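Local coordinates for polysaccharide deacetylase (Bacillus anthracis, PDB 2J13), which probably removes acetyl groups from N-acetylated sugars of bacterial cell-wall peptidoglycan, as a zinc-binding family 4 carbohydrate esterase, at residues A12-P17 with F158-L163; G45-G50 with G205-L210; S116-T121 with R129-S134; V148-P153 with G170-F175. One frame throughout, in Å; residues are numbered along the deposited sequence. Where two conformers were deposited one is given.

From the N terminus, the loop 12-17 closes contact 1 on the start of helix 160-168, a long excursion that also brings strand 18-19 beside strand 157-158. Contact 2 follows: residues 45-50 meet 205-210, so its loop crosses that of contact 1 and joins strand 46-47 to strand 207-210 of the larger parallel sheet. Contact 3, a short closure of the zinc-binding loop 116-121 on helix 125-143, falls within both of these loops. Contact 4 comes next in series, pairing 148-153 with 170-175; it lies within the span of contact 2 and crosses contact 1. Strand 172-174 also pairs with 46-47, linking contacts 2 and 4.

Contact 1. Residues A12-P17 with F158-L163; sequences AYTNTP and FSERTL
Glu160 brings its carboxylate against the edge of the Tyr13 ring, near the ring plane, with Tyr13 CD1 3.7 Å from Glu160 CD. The two side chains cross at about a right angle, ring and carboxylate planes 73° apart. CG of Glu160 stands anti to its backbone N (chi1 -166°) and the chain stays extended beyond it, so that OE1 arrives at the backbone of Thr14. There Thr14 N donates to Glu160 OE1 over 2.9 Å, almost straight at 175° and onto the anti lone pair, while Thr14 OG1 adds a weak bond to the same oxygen. The carbonyl of the same residue is used too: Arg161 N donates to Thr14 O at 3.1 Å, nearly along the C=O axis. A water bridges Thr16 O and Glu160 N, so the first N-H groups of helix 160-168 find acceptors outside the helix. Ser159 is the N-cap of that helix and forms a capping box with Thr162: Thr162 N donates to Ser159 OG, and Ser159 N donates to Thr162 OG1 at 2.9 Å. The positive end of the helix dipole would be expected to stabilise the charge on Glu160. Farther along, the aliphatic part of Arg161 runs beside Asn15, whose OD1 lies 3.1 Å from Arg161 CD; the guanidinium itself is taken by a salt bridge to Asp125. At the other end Pro17 CA makes a CA-H...O contact with Phe158 O, just before the chain pairs with strand 157-158 through His18.

Contact 2. Residues G45-G50 with G205-L210; sequences GGFYLG and GSILLL
Ile207 CD1 makes the central apolar contact, meeting the edge of the Phe47 ring in its plane, 3.7 Å from Phe47 CD1. The two side chains cross at about a right angle. The same methyl presses on the peptide that follows Tyr48, 3.5 Å from Tyr48 C. Both torsions of Ile207 contribute: CG1 is anti to the carbonyl carbon (chi1 -58°) and CD1 continues the chain fully extended. Phe47 meets it with its ring in the crowded position between backbone N and carbonyl carbon (chi1 57°). Three residues after Phe47, Gly50 N donates to Gly205 O over 2.8 Å, a straight bond (177°) on a carbonyl lone pair. Leu49 leans over the same carbonyl, Leu49 CD2 3.5 Å from Gly205 O, and lays its CG above one face of the Tyr48 ring near the rim. Ile207 is itself fixed by backbone bonding to Ser177, and Ser206 by its hydroxyl bond to His203 O and backbone bonding to Tyr58. Leu241 of helix 238-243 packs on both Phe47 and Ile207. The contact thus bridges two sheets: strand 46-47 runs parallel beside strand 172-174, whereas strand 207-210 lies between strands 56-63 and 178-179.

Contact 3. Residues S116-T121 with R129-S134; sequences SHPDFT and REELTS. With ZN (zinc ion), chain B.
Residues 116-121 form an irregular loop that passes helix 125-143 at its closest between Ser116 CA and Glu131 CA, 6.9 Å apart, and at His117 takes up left-handed helical backbone angles (phi 59°, psi 45°). Both hydrogen bonds of the contact go to the Glu131 carboxylate. Its chain bends at chi2 (-78°), turning the carboxylate back onto Ser116, which it grips twice. Ser116 N donates to Glu131 OE1 at 2.8 Å along an almost straight line, onto the syn lone pair of OE1. Ser116 OG, set between its backbone N and carbonyl carbon, donates to Glu131 OE2 at 2.6 Å from above the carboxylate plane. A salt bridge from Lys127 reaches OE2 as well, so the buried carboxylate is probably ionised. Pro118 meets it tip to tip, with Pro118 CD 3.3 Å from Glu131 OE1. Between Ser116 and Pro118 sits His117, whose side chain turns away from the helix, CG anti to the backbone N, and binds zinc through NE2 at 2.1 Å. His113 binds the same ion; the two belong to the HSWSH sequence, the histidine motif of the NodB homology domain in family 4 esterases. Glu131 is thus in the second shell of the zinc site and probably helps to set the backbone leading into His117, and the His117 carbonyl accepts a hydrogen bond from Arg155. Deeper in the fold, Leu132 CD2 approaches the tip of the Phe120 ring obliquely, 3.8 Å from Phe120 CZ, while Thr162 and Thr166 of helix 160-168 pack against Phe120 and Leu132 respectively.

Contact 4. Residues V148-P153 with G170-F175; sequences VKYVRP and GYYNVF
Three backbone hydrogen bonds knit the two strands in parallel: Tyr172 N to Lys149 O (2.9 Å), Val151 N to Tyr172 O (2.8 Å) and Val174 N to Val151 O (2.8 Å), all nearly along the C=O axis. Past the paired residues a side chain takes over the bonding. Arg152, bent at chi3 (-77°), turns its guanidinium to the carbonyls at the end of strand 172-174, NE donating to Val174 O at 3.0 Å and NH2 to Phe175 O at 2.9 Å; both donors sit above the carbonyl planes. NH1 forms a salt bridge with Asp62, so each nitrogen of the group is engaged. Two tyrosine hydroxyls bond farther afield, Tyr171 OH to Thr136 and Tyr150 OH to Asp239. The strands are the two ends of a beta-alpha-beta crossover in which helix 160-168 connects them in sequence and packs on the side of Val151 and Asn173. A tight CH-pi contact lies on that side: Val151 CG2 sits over one face of the Tyr171 ring, 3.8 Å from its centroid, while Val148 O meets the ring edge. Among the aromatic pairs, the Tyr150 and Tyr172 rings run alongside each other, planes 22° apart but slid so far that they barely overlap, and Trp20 stacks on Phe175. Apolar contacts complete the set. Lys149 CB lies over the centre of one Tyr150 face, Val174 CG2 comes 3.9 Å from Tyr150 CD1, and Pro153 crosses the end of the Phe175 ring at about a right angle.

Contact 1. Residues A12-P17 with F158-L163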
# COMPACT_ATOMS: atom_id res chain seq x y z
N ALA A 12 7.55 26.58 -8.12
CA ALA A 12 8.43 25.69 -7.37
C ALA A 12 7.57 24.91 -6.41
O ALA A 12 6.92 25.47 -5.52
CB ALA A 12 9.48 26.46 -6.59
N TYR A 13 7.59 23.59 -6.57
CA TYR A 13 6.89 22.73 -5.64
C TYR A 13 7.46 22.92 -4.26
O TYR A 13 8.66 23.12 -4.06
CB TYR A 13 7.06 21.26 -6.02
CG TYR A 13 6.36 20.84 -7.28
CD1 TYR A 13 4.99 21.03 -7.45
CD2 TYR A 13 7.05 20.20 -8.30
CE1 TYR A 13 4.34 20.62 -8.61
CE2 TYR A 13 6.42 19.78 -9.45
CZ TYR A 13 5.07 20.00 -9.61
OH TYR A 13 4.47 19.58 -10.78
N THR A 14 6.58 22.84 -3.27
CA THR A 14 6.98 22.91 -1.90
C THR A 14 7.67 21.61 -1.52
O THR A 14 7.20 20.52 -1.90
CB THR A 14 5.73 23.16 -1.03
OG1 THR A 14 5.07 24.35 -1.52
CG2 THR A 14 6.11 23.35 0.38
N ASN A 15 8.77 21.72 -0.79
CA ASN A 15 9.52 20.58 -0.31
C ASN A 15 9.33 20.34 1.18
O ASN A 15 9.97 19.47 1.76
CB ASN A 15 11.00 20.77 -0.64
CG ASN A 15 11.24 21.05 -2.14
OD1 ASN A 15 10.89 20.23 -3.00
ND2 ASN A 15 11.85 22.19 -2.44
N THR A 16 8.44 21.11 1.82
CA THR A 16 8.23 20.93 3.25
C THR A 16 7.63 19.54 3.48
O THR A 16 6.68 19.18 2.80
CB THR A 16 7.32 22.01 3.84
OG1 THR A 16 7.93 23.29 3.63
CG2 THR A 16 7.15 21.80 5.34
N PRO A 17 8.24 18.77 4.38
CA PRO A 17 7.75 17.41 4.66
C PRO A 17 6.51 17.35 5.53
O PRO A 17 6.33 18.16 6.47
CB PRO A 17 8.93 16.76 5.39
CG PRO A 17 9.72 17.85 5.94
CD PRO A 17 9.50 19.05 5.11
N PHE A 158 5.85 12.66 2.91
CA PHE A 158 5.69 13.26 1.60
C PHE A 158 5.83 14.79 1.64
O PHE A 158 5.71 15.40 2.72
CB PHE A 158 4.34 12.92 0.98
CG PHE A 158 3.16 13.53 1.72
CD1 PHE A 158 2.69 12.93 2.88
CD2 PHE A 158 2.56 14.67 1.25
CE1 PHE A 158 1.62 13.48 3.59
CE2 PHE A 158 1.49 15.23 1.95
CZ PHE A 158 1.04 14.61 3.12
N SER A 159 6.05 15.34 0.46
CA SER A 159 5.88 16.78 0.18
C SER A 159 5.09 16.95 -1.09
O SER A 159 4.82 16.01 -1.80
CB SER A 159 7.24 17.45 0.05
OG SER A 159 7.95 16.89 -1.05
N GLU A 160 4.69 18.18 -1.40
CA GLU A 160 4.14 18.45 -2.71
C GLU A 160 5.04 17.92 -3.83
O GLU A 160 4.56 17.34 -4.81
CB GLU A 160 3.90 19.96 -2.89
CG GLU A 160 3.02 20.22 -4.08
CD GLU A 160 2.89 21.70 -4.45
OE1 GLU A 160 3.76 22.53 -4.07
OE2 GLU A 160 1.90 21.99 -5.16
N ARG A 161 6.34 18.16 -3.70
CA ARG A 161 7.29 17.72 -4.72
C ARG A 161 7.27 16.21 -4.92
O ARG A 161 7.17 15.74 -6.05
CB ARG A 161 8.70 18.17 -4.38
CG ARG A 161 9.66 17.94 -5.55
CD ARG A 161 11.06 17.94 -5.13
NE ARG A 161 11.91 18.08 -6.30
CZ ARG A 161 12.11 19.24 -6.92
NH1 ARG A 161 11.54 20.35 -6.45
NH2 ARG A 161 12.87 19.28 -8.00
N THR A 162 7.34 15.46 -3.83
CA THR A 162 7.46 13.99 -3.94
C THR A 162 6.17 13.37 -4.49
O THR A 162 6.21 12.41 -5.27
CB THR A 162 7.89 13.31 -2.62
OG1 THR A 162 6.86 13.44 -1.62
CG2 THR A 162 9.19 13.87 -2.08
N LEU A 163 5.01 13.89 -4.08
CA LEU A 163 3.73 13.50 -4.65
C LEU A 163 3.69 13.75 -6.14
O LEU A 163 3.35 12.87 -6.92
CB LEU A 163 2.58 14.24 -3.95
CG LEU A 163 2.37 13.94 -2.49
CD1 LEU A 163 1.30 14.89 -1.89
CD2 LEU A 163 1.98 12.45 -2.26
O HOH W 1 4.99 20.03 0.88

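Contact 2. Residues G45-G50 with G205-L210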
# COMPACT_ATOMS: atom_id res chain seq x y z
N GLY A 45 -2.43 13.00 -7.58
CA GLY A 45 -2.58 11.59 -7.88
C GLY A 45 -2.60 10.72 -6.64
O GLY A 45 -2.14 9.56 -6.67
N GLY A 46 -3.10 11.26 -5.53
CA GLY A 46 -3.06 10.52 -4.25
C GLY A 46 -4.46 10.21 -3.78
O GLY A 46 -5.46 10.86 -4.17
N PHE A 47 -4.57 9.15 -2.98
CA PHE A 47 -5.83 8.86 -2.29
C PHE A 47 -5.55 8.14 -0.99
O PHE A 47 -4.48 7.56 -0.81
CB PHE A 47 -6.82 8.12 -3.20
CG PHE A 47 -6.33 6.83 -3.77
CD1 PHE A 47 -6.43 5.65 -3.06
CD2 PHE A 47 -5.83 6.78 -5.07
CE1 PHE A 47 -6.00 4.46 -3.62
CE2 PHE A 47 -5.39 5.58 -5.61
CZ PHE A 47 -5.48 4.42 -4.89
N TYR A 48 -6.52 8.21 -0.08
CA TYR A 48 -6.44 7.53 1.20
C TYR A 48 -7.74 6.82 1.57
O TYR A 48 -7.76 6.09 2.55
CB TYR A 48 -5.99 8.45 2.33
CG TYR A 48 -7.07 9.39 2.84
CD1 TYR A 48 -7.43 10.50 2.11
CD2 TYR A 48 -7.72 9.14 4.03
CE1 TYR A 48 -8.42 11.40 2.57
CE2 TYR A 48 -8.72 10.03 4.50
CZ TYR A 48 -9.05 11.13 3.76
OH TYR A 48 -10.02 12.00 4.24
N LEU A 49 -8.77 7.01 0.75
CA LEU A 49 -10.10 6.43 0.94
C LEU A 49 -10.68 6.10 -0.42
O LEU A 49 -10.31 6.73 -1.44
CB LEU A 49 -11.06 7.45 1.55
CG LEU A 49 -11.15 7.75 3.02
CD1 LEU A 49 -12.10 8.94 3.13
CD2 LEU A 49 -11.63 6.55 3.80
N GLY A 50 -11.58 5.13 -0.44
CA GLY A 50 -12.39 4.85 -1.62
C GLY A 50 -13.73 5.58 -1.50
O GLY A 50 -13.87 6.50 -0.72
N GLY A 205 -15.40 2.86 2.48
CA GLY A 205 -14.25 3.38 1.75
C GLY A 205 -12.91 3.24 2.46
O GLY A 205 -11.89 3.64 1.88
N SER A 206 -12.89 2.70 3.68
CA SER A 206 -11.64 2.60 4.42
C SER A 206 -10.55 1.84 3.63
O SER A 206 -10.80 0.79 3.04
CB SER A 206 -11.84 1.93 5.79
OG SER A 206 -12.62 2.72 6.71
N ILE A 207 -9.34 2.40 3.67
CA ILE A 207 -8.13 1.71 3.25
C ILE A 207 -7.36 1.34 4.54
O ILE A 207 -6.90 2.23 5.28
CB ILE A 207 -7.22 2.54 2.28
CG1 ILE A 207 -7.99 2.92 1.03
CG2 ILE A 207 -5.90 1.72 2.01
CD1 ILE A 207 -7.21 3.76 0.01
N LEU A 208 -7.26 0.05 4.82
CA LEU A 208 -6.65 -0.44 6.04
C LEU A 208 -5.21 -0.77 5.80
O LEU A 208 -4.86 -1.35 4.77
CB LEU A 208 -7.35 -1.71 6.54
CG LEU A 208 -8.87 -1.64 6.62
CD1 LEU A 208 -9.40 -2.94 7.21
CD2 LEU A 208 -9.26 -0.42 7.45
N LEU A 209 -4.37 -0.39 6.76
CA LEU A 209 -2.98 -0.81 6.74
C LEU A 209 -2.82 -1.74 7.96
O LEU A 209 -2.88 -1.29 9.11
CB LEU A 209 -2.07 0.41 6.81
CG LEU A 209 -0.61 0.14 7.10
CD1 LEU A 209 -0.02 -1.02 6.26
CD2 LEU A 209 0.24 1.43 6.90
N LEU A 210 -2.74 -3.04 7.71
CA LEU A 210 -2.63 -4.03 8.76
C LEU A 210 -1.21 -4.61 8.76
O LEU A 210 -0.36 -4.16 7.98
CB LEU A 210 -3.69 -5.13 8.61
CG LEU A 210 -5.16 -4.64 8.74
CD1 LEU A 210 -6.16 -5.86 8.82
CD2 LEU A 210 -5.41 -3.76 9.92

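Contact 3. Residues S116-T121 with R129-S134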
# COMPACT_ATOMS: atom_id res chain seq x y z
N SER A 116 15.16 1.14 -0.97
CA SER A 116 15.87 1.16 0.31
C SER A 116 15.11 1.86 1.46
O SER A 116 15.67 2.03 2.58
CB SER A 116 17.26 1.78 0.13
OG SER A 116 17.14 3.13 -0.22
N HIS A 117 13.85 2.22 1.22
CA HIS A 117 12.99 2.80 2.25
C HIS A 117 13.54 4.08 2.88
O HIS A 117 13.41 4.28 4.09
CB HIS A 117 12.75 1.72 3.34
CG HIS A 117 11.51 1.91 4.17
ND1 HIS A 117 11.55 2.36 5.47
CD2 HIS A 117 10.22 1.60 3.92
CE1 HIS A 117 10.32 2.37 5.97
NE2 HIS A 117 9.49 1.89 5.05
N PRO A 118 14.05 5.01 2.06
CA PRO A 118 14.38 6.35 2.58
C PRO A 118 13.15 7.20 2.68
O PRO A 118 12.14 6.95 2.02
CB PRO A 118 15.26 6.91 1.48
CG PRO A 118 14.61 6.38 0.23
CD PRO A 118 14.30 4.95 0.62
N ASP A 119 13.22 8.23 3.51
CA ASP A 119 12.23 9.29 3.43
C ASP A 119 12.38 10.01 2.09
O ASP A 119 13.48 10.51 1.75
CB ASP A 119 12.42 10.27 4.61
CG ASP A 119 11.74 9.79 5.92
OD1 ASP A 119 11.06 8.71 5.94
OD2 ASP A 119 11.88 10.52 6.96
N PHE A 120 11.30 10.04 1.30
CA PHE A 120 11.33 10.59 -0.07
C PHE A 120 11.67 12.08 -0.10
O PHE A 120 12.21 12.58 -1.07
CB PHE A 120 10.02 10.39 -0.81
CG PHE A 120 9.78 8.94 -1.28
CD1 PHE A 120 10.72 7.95 -1.08
CD2 PHE A 120 8.64 8.65 -1.99
CE1 PHE A 120 10.50 6.64 -1.55
CE2 PHE A 120 8.40 7.36 -2.47
CZ PHE A 120 9.34 6.36 -2.23
N THR A 121 11.35 12.77 0.98
CA THR A 121 11.62 14.21 1.08
C THR A 121 13.12 14.49 1.29
O THR A 121 13.54 15.68 1.18
CB THR A 121 10.80 14.81 2.24
OG1 THR A 121 11.11 14.09 3.44
CG2 THR A 121 9.30 14.74 1.98
N ARG A 129 13.80 8.69 -8.41
CA ARG A 129 13.40 7.97 -9.61
C ARG A 129 14.00 6.58 -9.57
O ARG A 129 13.31 5.61 -9.89
CB ARG A 129 13.85 8.72 -10.89
CG ARG A 129 12.97 9.92 -11.17
CD ARG A 129 13.06 10.46 -12.57
NE ARG A 129 12.59 11.85 -12.58
CZ ARG A 129 13.37 12.91 -12.38
NH1 ARG A 129 14.67 12.77 -12.15
NH2 ARG A 129 12.83 14.13 -12.40
N GLU A 130 15.24 6.46 -9.11
CA GLU A 130 15.89 5.11 -9.03
C GLU A 130 15.22 4.25 -7.97
O GLU A 130 14.99 3.06 -8.18
CB GLU A 130 17.37 5.24 -8.71
CG GLU A 130 18.09 5.89 -9.86
CD GLU A 130 19.51 6.35 -9.59
OE1 GLU A 130 19.95 6.39 -8.41
OE2 GLU A 130 20.21 6.65 -10.59
N GLU A 131 14.88 4.88 -6.84
CA GLU A 131 14.23 4.17 -5.73
C GLU A 131 12.90 3.55 -6.16
O GLU A 131 12.59 2.44 -5.69
CB GLU A 131 14.01 5.12 -4.54
CG GLU A 131 15.29 5.43 -3.75
CD GLU A 131 15.68 4.31 -2.83
OE1 GLU A 131 14.77 3.61 -2.33
OE2 GLU A 131 16.88 4.11 -2.59
N LEU A 132 12.13 4.24 -7.01
CA LEU A 132 10.84 3.72 -7.51
C LEU A 132 11.04 2.76 -8.68
O LEU A 132 10.50 1.66 -8.69
CB LEU A 132 9.91 4.84 -7.93
CG LEU A 132 9.47 5.73 -6.77
CD1 LEU A 132 8.67 6.87 -7.36
CD2 LEU A 132 8.69 4.95 -5.72
N THR A 133 11.84 3.17 -9.66
CA THR A 133 12.00 2.39 -10.89
C THR A 133 12.63 1.04 -10.60
O THR A 133 12.22 0.03 -11.22
CB THR A 133 12.83 3.15 -11.94
OG1 THR A 133 12.17 4.40 -12.23
CG2 THR A 133 12.93 2.31 -13.22
N SER A 134 13.60 0.98 -9.71
CA SER A 134 14.25 -0.29 -9.38
C SER A 134 13.27 -1.33 -8.83
O SER A 134 13.32 -2.51 -9.22
CB SER A 134 15.43 -0.09 -8.45
OG SER A 134 15.07 0.48 -7.24
ZN ZN B . 7.54 1.25 5.34

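Contact 4. Residues V148-P153 with G170-F175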
# COMPACT_ATOMS: atom_id res chain seq x y z
N VAL A 148 2.80 -1.93 -12.36
CA VAL A 148 2.98 -1.53 -10.97
C VAL A 148 2.46 -0.09 -10.89
O VAL A 148 3.15 0.86 -11.28
CB VAL A 148 4.43 -1.63 -10.51
CG1 VAL A 148 4.60 -1.12 -9.09
CG2 VAL A 148 4.98 -3.10 -10.64
N LYS A 149 1.24 0.08 -10.40
CA LYS A 149 0.50 1.35 -10.45
C LYS A 149 0.54 2.12 -9.13
O LYS A 149 0.25 3.31 -9.10
CB LYS A 149 -0.98 1.06 -10.74
CG LYS A 149 -1.30 0.43 -12.12
CD LYS A 149 -2.68 0.86 -12.58
CE LYS A 149 -3.81 0.31 -11.70
NZ LYS A 149 -5.21 0.93 -11.86
N TYR A 150 0.85 1.42 -8.04
CA TYR A 150 0.60 1.94 -6.68
C TYR A 150 1.90 2.09 -5.90
O TYR A 150 2.64 1.14 -5.73
CB TYR A 150 -0.38 1.02 -5.93
CG TYR A 150 -1.63 0.77 -6.73
CD1 TYR A 150 -2.51 1.80 -7.02
CD2 TYR A 150 -1.92 -0.49 -7.22
CE1 TYR A 150 -3.65 1.57 -7.79
CE2 TYR A 150 -3.02 -0.72 -7.98
CZ TYR A 150 -3.89 0.31 -8.27
OH TYR A 150 -5.02 0.06 -9.05
N VAL A 151 2.12 3.30 -5.38
CA VAL A 151 3.27 3.59 -4.54
C VAL A 151 2.76 4.03 -3.17
O VAL A 151 1.87 4.84 -3.10
CB VAL A 151 4.15 4.70 -5.17
CG1 VAL A 151 5.11 5.27 -4.15
CG2 VAL A 151 4.86 4.11 -6.39
N ARG A 152 3.34 3.50 -2.10
CA ARG A 152 3.14 4.05 -0.75
C ARG A 152 4.51 4.53 -0.22
O ARG A 152 5.46 3.76 -0.12
CB ARG A 152 2.56 3.01 0.18
CG ARG A 152 2.26 3.54 1.58
CD ARG A 152 1.47 2.59 2.37
NE ARG A 152 0.07 2.60 2.00
CZ ARG A 152 -0.77 1.63 2.33
NH1 ARG A 152 -0.31 0.53 2.92
NH2 ARG A 152 -2.02 1.72 1.98
N PRO A 153 4.63 5.83 0.10
CA PRO A 153 5.90 6.33 0.56
C PRO A 153 6.36 5.77 1.90
O PRO A 153 5.53 5.58 2.82
CB PRO A 153 5.65 7.86 0.71
CG PRO A 153 4.46 8.14 0.08
CD PRO A 153 3.63 6.90 0.01
N GLY A 170 4.08 7.98 -13.22
CA GLY A 170 2.98 7.13 -13.61
C GLY A 170 2.37 6.33 -12.47
O GLY A 170 1.64 5.36 -12.71
N TYR A 171 2.64 6.76 -11.23
CA TYR A 171 2.11 6.07 -10.04
C TYR A 171 1.05 6.86 -9.30
O TYR A 171 1.12 8.09 -9.25
CB TYR A 171 3.24 5.81 -9.06
CG TYR A 171 4.39 5.03 -9.66
CD1 TYR A 171 4.29 3.65 -9.83
CD2 TYR A 171 5.59 5.66 -9.97
CE1 TYR A 171 5.36 2.91 -10.37
CE2 TYR A 171 6.66 4.95 -10.49
CZ TYR A 171 6.55 3.57 -10.68
OH TYR A 171 7.60 2.87 -11.22
N TYR A 172 0.10 6.14 -8.71
CA TYR A 172 -0.72 6.69 -7.62
C TYR A 172 0.06 6.69 -6.31
O TYR A 172 0.78 5.74 -5.96
CB TYR A 172 -1.99 5.88 -7.40
CG TYR A 172 -2.95 5.83 -8.56
CD1 TYR A 172 -3.88 6.84 -8.75
CD2 TYR A 172 -2.95 4.76 -9.43
CE1 TYR A 172 -4.80 6.76 -9.80
CE2 TYR A 172 -3.86 4.66 -10.48
CZ TYR A 172 -4.76 5.67 -10.66
OH TYR A 172 -5.65 5.56 -11.71
N ASN A 173 -0.20 7.72 -5.52
CA ASN A 173 0.31 7.83 -4.18
C ASN A 173 -0.81 7.30 -3.25
O ASN A 173 -1.84 7.96 -3.09
CB ASN A 173 0.52 9.30 -3.85
CG ASN A 173 1.70 9.93 -4.63
OD1 ASN A 173 2.86 9.67 -4.30
ND2 ASN A 173 1.39 10.78 -5.63
N VAL A 174 -0.56 6.16 -2.62
CA VAL A 174 -1.60 5.46 -1.86
C VAL A 174 -1.27 5.50 -0.38
O VAL A 174 -0.30 4.89 0.08
CB VAL A 174 -1.74 4.01 -2.31
CG1 VAL A 174 -2.90 3.36 -1.56
CG2 VAL A 174 -1.94 3.90 -3.82
N PHE A 175 -2.10 6.25 0.37
CA PHE A 175 -1.95 6.34 1.81
C PHE A 175 -2.94 5.39 2.47
O PHE A 175 -3.17 4.34 1.91
CB PHE A 175 -2.06 7.81 2.23
CG PHE A 175 -0.91 8.63 1.75
CD1 PHE A 175 0.27 8.65 2.45
CD2 PHE A 175 -1.00 9.31 0.58
CE1 PHE A 175 1.35 9.39 1.99
CE2 PHE A 175 0.08 10.07 0.12
CZ PHE A 175 1.24 10.09 0.84